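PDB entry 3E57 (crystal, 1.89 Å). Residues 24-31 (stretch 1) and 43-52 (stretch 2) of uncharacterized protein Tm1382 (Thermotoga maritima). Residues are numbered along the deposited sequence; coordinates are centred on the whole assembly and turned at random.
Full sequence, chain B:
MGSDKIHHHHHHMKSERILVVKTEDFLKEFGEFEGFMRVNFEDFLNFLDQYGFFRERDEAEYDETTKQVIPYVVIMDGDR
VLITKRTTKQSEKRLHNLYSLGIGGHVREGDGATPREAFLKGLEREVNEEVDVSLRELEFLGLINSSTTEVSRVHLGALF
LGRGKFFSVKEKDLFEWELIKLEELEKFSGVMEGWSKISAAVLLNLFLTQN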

ATOM      1  N   GLU B  24     -13.201 -13.263   3.791  1.00 38.22           N
ATOM      2  CA  GLU B  24     -13.443 -13.137   5.234  1.00 38.23           C
ATOM      3  C   GLU B  24     -12.344 -13.810   6.066  1.00 37.61           C
ATOM      4  O   GLU B  24     -11.923 -13.260   7.085  1.00 37.84           O
ATOM      5  CB  GLU B  24     -14.839 -13.647   5.636  1.00 38.59           C
ATOM      6  CG  GLU B  24     -15.110 -15.124   5.385  1.00 39.97           C
ATOM      7  CD  GLU B  24     -16.524 -15.536   5.807  1.00 40.58           C
ATOM      8  OE1 GLU B  24     -16.820 -15.497   7.025  1.00 43.65           O
ATOM      9  OE2 GLU B  24     -17.333 -15.903   4.921  1.00 43.80           O
ATOM     10  N   ASP B  25     -11.864 -14.973   5.623  1.00 36.71           N
ATOM     11  CA  ASP B  25     -10.747 -15.662   6.297  1.00 36.30           C
ATOM     12  C   ASP B  25      -9.431 -14.858   6.175  1.00 35.51           C
ATOM     13  O   ASP B  25      -8.669 -14.743   7.134  1.00 34.98           O
ATOM     14  CB  ASP B  25     -10.534 -17.055   5.706  1.00 36.04           C
ATOM     15  CG  ASP B  25     -11.687 -18.028   6.003  1.00 36.77           C
ATOM     16  OD1 ASP B  25     -12.357 -17.915   7.054  1.00 36.93           O
ATOM     17  OD2 ASP B  25     -11.898 -18.926   5.169  1.00 36.33           O
ATOM     18  N   PHE B  26      -9.170 -14.328   4.981  1.00 35.15           N
ATOM     19  CA  PHE B  26      -7.993 -13.467   4.745  1.00 35.02           C
ATOM     20  C   PHE B  26      -7.996 -12.250   5.670  1.00 34.97           C
ATOM     21  O   PHE B  26      -7.038 -12.020   6.412  1.00 34.74           O
ATOM     22  CB  PHE B  26      -7.923 -13.040   3.269  1.00 34.55           C
ATOM     23  CG  PHE B  26      -6.956 -11.916   3.001  1.00 34.75           C
ATOM     24  CD1 PHE B  26      -5.586 -12.130   3.047  1.00 34.35           C
ATOM     25  CD2 PHE B  26      -7.418 -10.645   2.693  1.00 35.27           C
ATOM     26  CE1 PHE B  26      -4.689 -11.085   2.804  1.00 34.98           C
ATOM     27  CE2 PHE B  26      -6.518  -9.594   2.455  1.00 34.27           C
ATOM     28  CZ  PHE B  26      -5.166  -9.823   2.509  1.00 33.36           C
ATOM     29  N   LEU B  27      -9.079 -11.482   5.644  1.00 35.05           N
ATOM     30  CA  LEU B  27      -9.175 -10.277   6.472  1.00 35.37           C
ATOM     31  C   LEU B  27      -9.079 -10.599   7.962  1.00 35.50           C
ATOM     32  O   LEU B  27      -8.448  -9.857   8.726  1.00 35.36           O
ATOM     33  CB  LEU B  27     -10.465  -9.501   6.166  1.00 35.72           C
ATOM     34  CG  LEU B  27     -10.616  -9.007   4.714  1.00 36.60           C
ATOM     35  CD1 LEU B  27     -12.053  -8.543   4.444  1.00 37.85           C
ATOM     36  CD2 LEU B  27      -9.616  -7.903   4.365  1.00 37.30           C
ATOM     37  N   LYS B  28      -9.692 -11.706   8.377  1.00 35.84           N
ATOM     38  CA  LYS B  28      -9.609 -12.140   9.768  1.00 35.59           C
ATOM     39  C   LYS B  28      -8.160 -12.434  10.164  1.00 35.61           C
ATOM     40  O   LYS B  28      -7.707 -12.033  11.237  1.00 36.09           O
ATOM     41  CB  LYS B  28     -10.501 -13.375  10.008  1.00 36.17           C
ATOM     42  CG  LYS B  28     -10.129 -14.220  11.244  1.00 37.18           C
ATOM     43  CD  LYS B  28     -10.024 -13.398  12.539  1.00 39.32           C
ATOM     44  CE  LYS B  28     -11.232 -13.571  13.451  1.00 40.02           C
ATOM     45  NZ  LYS B  28     -11.161 -12.542  14.526  1.00 40.31           N
ATOM     46  N   GLU B  29      -7.431 -13.123   9.298  1.00 35.17           N
ATOM     47  CA  GLU B  29      -6.049 -13.480   9.602  1.00 34.38           C
ATOM     48  C   GLU B  29      -5.105 -12.275   9.497  1.00 33.67           C
ATOM     49  O   GLU B  29      -4.249 -12.067  10.360  1.00 33.13           O
ATOM     50  CB  GLU B  29      -5.576 -14.580   8.658  1.00 35.10           C
ATOM     51  CG  GLU B  29      -4.286 -15.248   9.101  1.00 36.84           C
ATOM     52  CD  GLU B  29      -4.452 -16.073  10.369  1.00 39.87           C
ATOM     53  OE1 GLU B  29      -5.545 -16.644  10.593  1.00 40.99           O
ATOM     54  OE2 GLU B  29      -3.480 -16.132  11.146  1.00 43.37           O
ATOM     55  N   PHE B  30      -5.259 -11.490   8.440  1.00 32.50           N
ATOM     56  CA  PHE B  30      -4.275 -10.448   8.132  1.00 31.80           C
ATOM     57  C   PHE B  30      -4.735  -9.013   8.272  1.00 31.25           C
ATOM     58  O   PHE B  30      -3.913  -8.095   8.232  1.00 31.27           O
ATOM     59  CB  PHE B  30      -3.733 -10.685   6.737  1.00 31.61           C
ATOM     60  CG  PHE B  30      -2.993 -11.972   6.612  1.00 31.41           C
ATOM     61  CD1 PHE B  30      -1.775 -12.141   7.244  1.00 31.63           C
ATOM     62  CD2 PHE B  30      -3.526 -13.028   5.887  1.00 33.05           C
ATOM     63  CE1 PHE B  30      -1.080 -13.339   7.138  1.00 32.10           C
ATOM     64  CE2 PHE B  30      -2.839 -14.224   5.777  1.00 32.64           C
ATOM     65  CZ  PHE B  30      -1.604 -14.373   6.404  1.00 31.83           C
ATOM     66  N   GLY B  31      -6.031  -8.802   8.451  1.00 30.21           N
ATOM     67  CA  GLY B  31      -6.556  -7.466   8.642  1.00 29.82           C
ATOM     68  C   GLY B  31      -6.721  -6.718   7.333  1.00 29.20           C
ATOM     69  O   GLY B  31      -6.613  -7.287   6.253  1.00 29.86           O
TER
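Stretch 2 (43-52) DFLNFLDQYG

Asp-43 through Tyr-51 are helical, continuing a helix that begins earlier in the chain, and Gly-52 is the first residue to leave helical phi/psi. The helix runs roughly antiparallel to helix 24-30, crossing at 146° with the axes 11.3 Å apart at closest approach. The register sets Tyr-51 beside Asp-25 (CA to CA 6.9 Å) and Phe-47 beside Glu-29 (CA to CA 7.8 Å). Each pair is four residues from the next on both helices, so successive turns face each other and one aromatic knob, Phe-47, fills the hole.

The packing is aromatic and turns on Phe-47. With chi1 t, its side chain enters a hole formed by Asp-25, Phe-26, Glu-29 and Phe-30. Phe-30 directs its edge at the face of this ring, planes at 69° and centroids 5.0 Å apart, CE2 of Phe-30 lying 3.6 Å from CG of Phe-47. The tip goes deeper, Phe-47 CZ reaching 3.8 Å from Phe-26 CA. Phe-44, a turn earlier, extends the apolar strip, its CD1 4.2 Å from Phe-30 CZ.

Glu-29 contributes aliphatic carbon, its CG resting 3.6 Å from Phe-47 CD1. Asp-25 sets its carboxylate carbon CG 3.3 Å from CD1 of Tyr-51, which has chi1 m.

No direct hydrogen bond joins the helices. A water bridges them instead, donating to Asp-25 OD2 (2.6 Å) and to Tyr-51 O (2.5 Å).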

ATOM      1  N   ASP B  43       3.760 -18.421   8.763  1.00 32.69           N
ATOM      2  CA  ASP B  43       2.385 -18.018   9.096  1.00 32.43           C
ATOM      3  C   ASP B  43       1.492 -18.047   7.857  1.00 32.02           C
ATOM      4  O   ASP B  43       0.353 -18.535   7.905  1.00 31.99           O
ATOM      5  CB  ASP B  43       2.346 -16.610   9.714  1.00 33.05           C
ATOM      6  CG  ASP B  43       2.979 -16.540  11.101  1.00 34.83           C
ATOM      7  OD1 ASP B  43       3.192 -17.597  11.740  1.00 36.56           O
ATOM      8  OD2 ASP B  43       3.259 -15.404  11.559  1.00 37.99           O
ATOM      9  N   PHE B  44       2.014 -17.545   6.739  1.00 30.82           N
ATOM     10  CA  PHE B  44       1.266 -17.566   5.481  1.00 30.76           C
ATOM     11  C   PHE B  44       0.968 -18.986   4.984  1.00 30.40           C
ATOM     12  O   PHE B  44      -0.154 -19.282   4.592  1.00 30.25           O
ATOM     13  CB  PHE B  44       2.016 -16.790   4.395  1.00 30.05           C
ATOM     14  CG  PHE B  44       1.303 -16.766   3.086  1.00 29.76           C
ATOM     15  CD1 PHE B  44       0.049 -16.184   2.987  1.00 28.65           C
ATOM     16  CD2 PHE B  44       1.869 -17.338   1.962  1.00 29.33           C
ATOM     17  CE1 PHE B  44      -0.627 -16.172   1.789  1.00 29.06           C
ATOM     18  CE2 PHE B  44       1.183 -17.332   0.752  1.00 28.70           C
ATOM     19  CZ  PHE B  44      -0.060 -16.740   0.674  1.00 28.96           C
ATOM     20  N   LEU B  45       1.978 -19.849   4.976  1.00 30.53           N
ATOM     21  CA  LEU B  45       1.801 -21.226   4.505  1.00 30.96           C
ATOM     22  C   LEU B  45       0.810 -21.987   5.384  1.00 31.21           C
ATOM     23  O   LEU B  45      -0.018 -22.746   4.879  1.00 31.36           O
ATOM     24  CB  LEU B  45       3.134 -21.969   4.463  1.00 30.74           C
ATOM     25  CG  LEU B  45       4.150 -21.547   3.406  1.00 29.88           C
ATOM     26  CD1 LEU B  45       5.397 -22.404   3.558  1.00 29.67           C
ATOM     27  CD2 LEU B  45       3.567 -21.636   1.986  1.00 29.04           C
ATOM     28  N   ASN B  46       0.905 -21.771   6.696  1.00 32.06           N
ATOM     29  CA  ASN B  46      -0.069 -22.302   7.658  1.00 32.47           C
ATOM     30  C   ASN B  46      -1.467 -21.785   7.351  1.00 32.52           C
ATOM     31  O   ASN B  46      -2.434 -22.540   7.368  1.00 31.40           O
ATOM     32  CB  ASN B  46       0.323 -21.911   9.085  1.00 33.22           C
ATOM     33  CG  ASN B  46       1.510 -22.704   9.604  1.00 35.74           C
ATOM     34  OD1 ASN B  46       1.859 -23.759   9.057  1.00 38.97           O
ATOM     35  ND2 ASN B  46       2.135 -22.207  10.672  1.00 38.97           N
ATOM     36  N   PHE B  47      -1.564 -20.490   7.049  1.00 32.11           N
ATOM     37  CA  PHE B  47      -2.833 -19.879   6.640  1.00 32.25           C
ATOM     38  C   PHE B  47      -3.425 -20.574   5.420  1.00 32.32           C
ATOM     39  O   PHE B  47      -4.632 -20.835   5.371  1.00 32.97           O
ATOM     40  CB  PHE B  47      -2.637 -18.378   6.375  1.00 31.82           C
ATOM     41  CG  PHE B  47      -3.755 -17.746   5.614  1.00 31.55           C
ATOM     42  CD1 PHE B  47      -4.906 -17.328   6.266  1.00 31.06           C
ATOM     43  CD2 PHE B  47      -3.650 -17.532   4.246  1.00 30.83           C
ATOM     44  CE1 PHE B  47      -5.951 -16.734   5.565  1.00 31.64           C
ATOM     45  CE2 PHE B  47      -4.690 -16.945   3.545  1.00 30.89           C
ATOM     46  CZ  PHE B  47      -5.840 -16.541   4.207  1.00 30.50           C
ATOM     47  N   LEU B  48      -2.579 -20.895   4.443  1.00 32.65           N
ATOM     48  CA  LEU B  48      -3.025 -21.610   3.248  1.00 32.95           C
ATOM     49  C   LEU B  48      -3.528 -23.014   3.580  1.00 33.33           C
ATOM     50  O   LEU B  48      -4.560 -23.434   3.088  1.00 32.78           O
ATOM     51  CB  LEU B  48      -1.899 -21.716   2.212  1.00 32.62           C
ATOM     52  CG  LEU B  48      -1.427 -20.430   1.541  1.00 31.90           C
ATOM     53  CD1 LEU B  48      -0.350 -20.763   0.506  1.00 30.64           C
ATOM     54  CD2 LEU B  48      -2.622 -19.698   0.924  1.00 29.64           C
ATOM     55  N   ASP B  49      -2.788 -23.741   4.404  1.00 34.47           N
ATOM     56  CA  ASP B  49      -3.205 -25.093   4.778  1.00 35.19           C
ATOM     57  C   ASP B  49      -4.512 -25.083   5.558  1.00 35.72           C
ATOM     58  O   ASP B  49      -5.326 -25.992   5.408  1.00 36.10           O
ATOM     59  CB  ASP B  49      -2.112 -25.802   5.574  1.00 35.60           C
ATOM     60  CG  ASP B  49      -1.113 -26.522   4.682  1.00 36.77           C
ATOM     61  OD1 ASP B  49      -1.468 -26.864   3.523  1.00 36.25           O
ATOM     62  OD2 ASP B  49       0.030 -26.747   5.154  1.00 38.18           O
ATOM     63  N   GLN B  50      -4.711 -24.051   6.371  1.00 36.00           N
ATOM     64  CA  GLN B  50      -5.901 -23.923   7.204  1.00 36.21           C
ATOM     65  C   GLN B  50      -7.136 -23.392   6.454  1.00 36.60           C
ATOM     66  O   GLN B  50      -8.264 -23.800   6.736  1.00 36.57           O
ATOM     67  CB  GLN B  50      -5.582 -23.037   8.397  1.00 36.15           C
ATOM     68  CG  GLN B  50      -6.672 -22.966   9.434  1.00 36.37           C
ATOM     69  CD  GLN B  50      -6.257 -22.212  10.666  1.00 36.54           C
ATOM     70  OE1 GLN B  50      -5.318 -21.410  10.638  1.00 36.96           O
ATOM     71  NE2 GLN B  50      -6.958 -22.457  11.766  1.00 38.02           N
ATOM     72  N   TYR B  51      -6.936 -22.486   5.500  1.00 36.82           N
ATOM     73  CA  TYR B  51      -8.063 -21.833   4.828  1.00 37.10           C
ATOM     74  C   TYR B  51      -8.124 -22.025   3.314  1.00 37.02           C
ATOM     75  O   TYR B  51      -9.146 -21.739   2.700  1.00 36.49           O
ATOM     76  CB  TYR B  51      -8.039 -20.338   5.142  1.00 37.44           C
ATOM     77  CG  TYR B  51      -8.208 -20.026   6.604  1.00 37.83           C
ATOM     78  CD1 TYR B  51      -9.446 -20.146   7.222  1.00 38.09           C
ATOM     79  CD2 TYR B  51      -7.131 -19.593   7.368  1.00 38.26           C
ATOM     80  CE1 TYR B  51      -9.603 -19.849   8.563  1.00 38.12           C
ATOM     81  CE2 TYR B  51      -7.277 -19.296   8.706  1.00 38.12           C
ATOM     82  CZ  TYR B  51      -8.515 -19.427   9.298  1.00 38.48           C
ATOM     83  OH  TYR B  51      -8.657 -19.133  10.629  1.00 39.10           O
ATOM     84  N   GLY B  52      -7.036 -22.498   2.715  1.00 37.33           N
ATOM     85  CA  GLY B  52      -6.963 -22.640   1.269  1.00 37.97           C
ATOM     86  C   GLY B  52      -7.834 -23.767   0.751  1.00 38.59           C
ATOM     87  O   GLY B  52      -7.997 -24.791   1.418  1.00 37.60           O
TER
HETATM   88  O   HOH W   1     -10.783 -19.941   3.037  1.00 40.00           O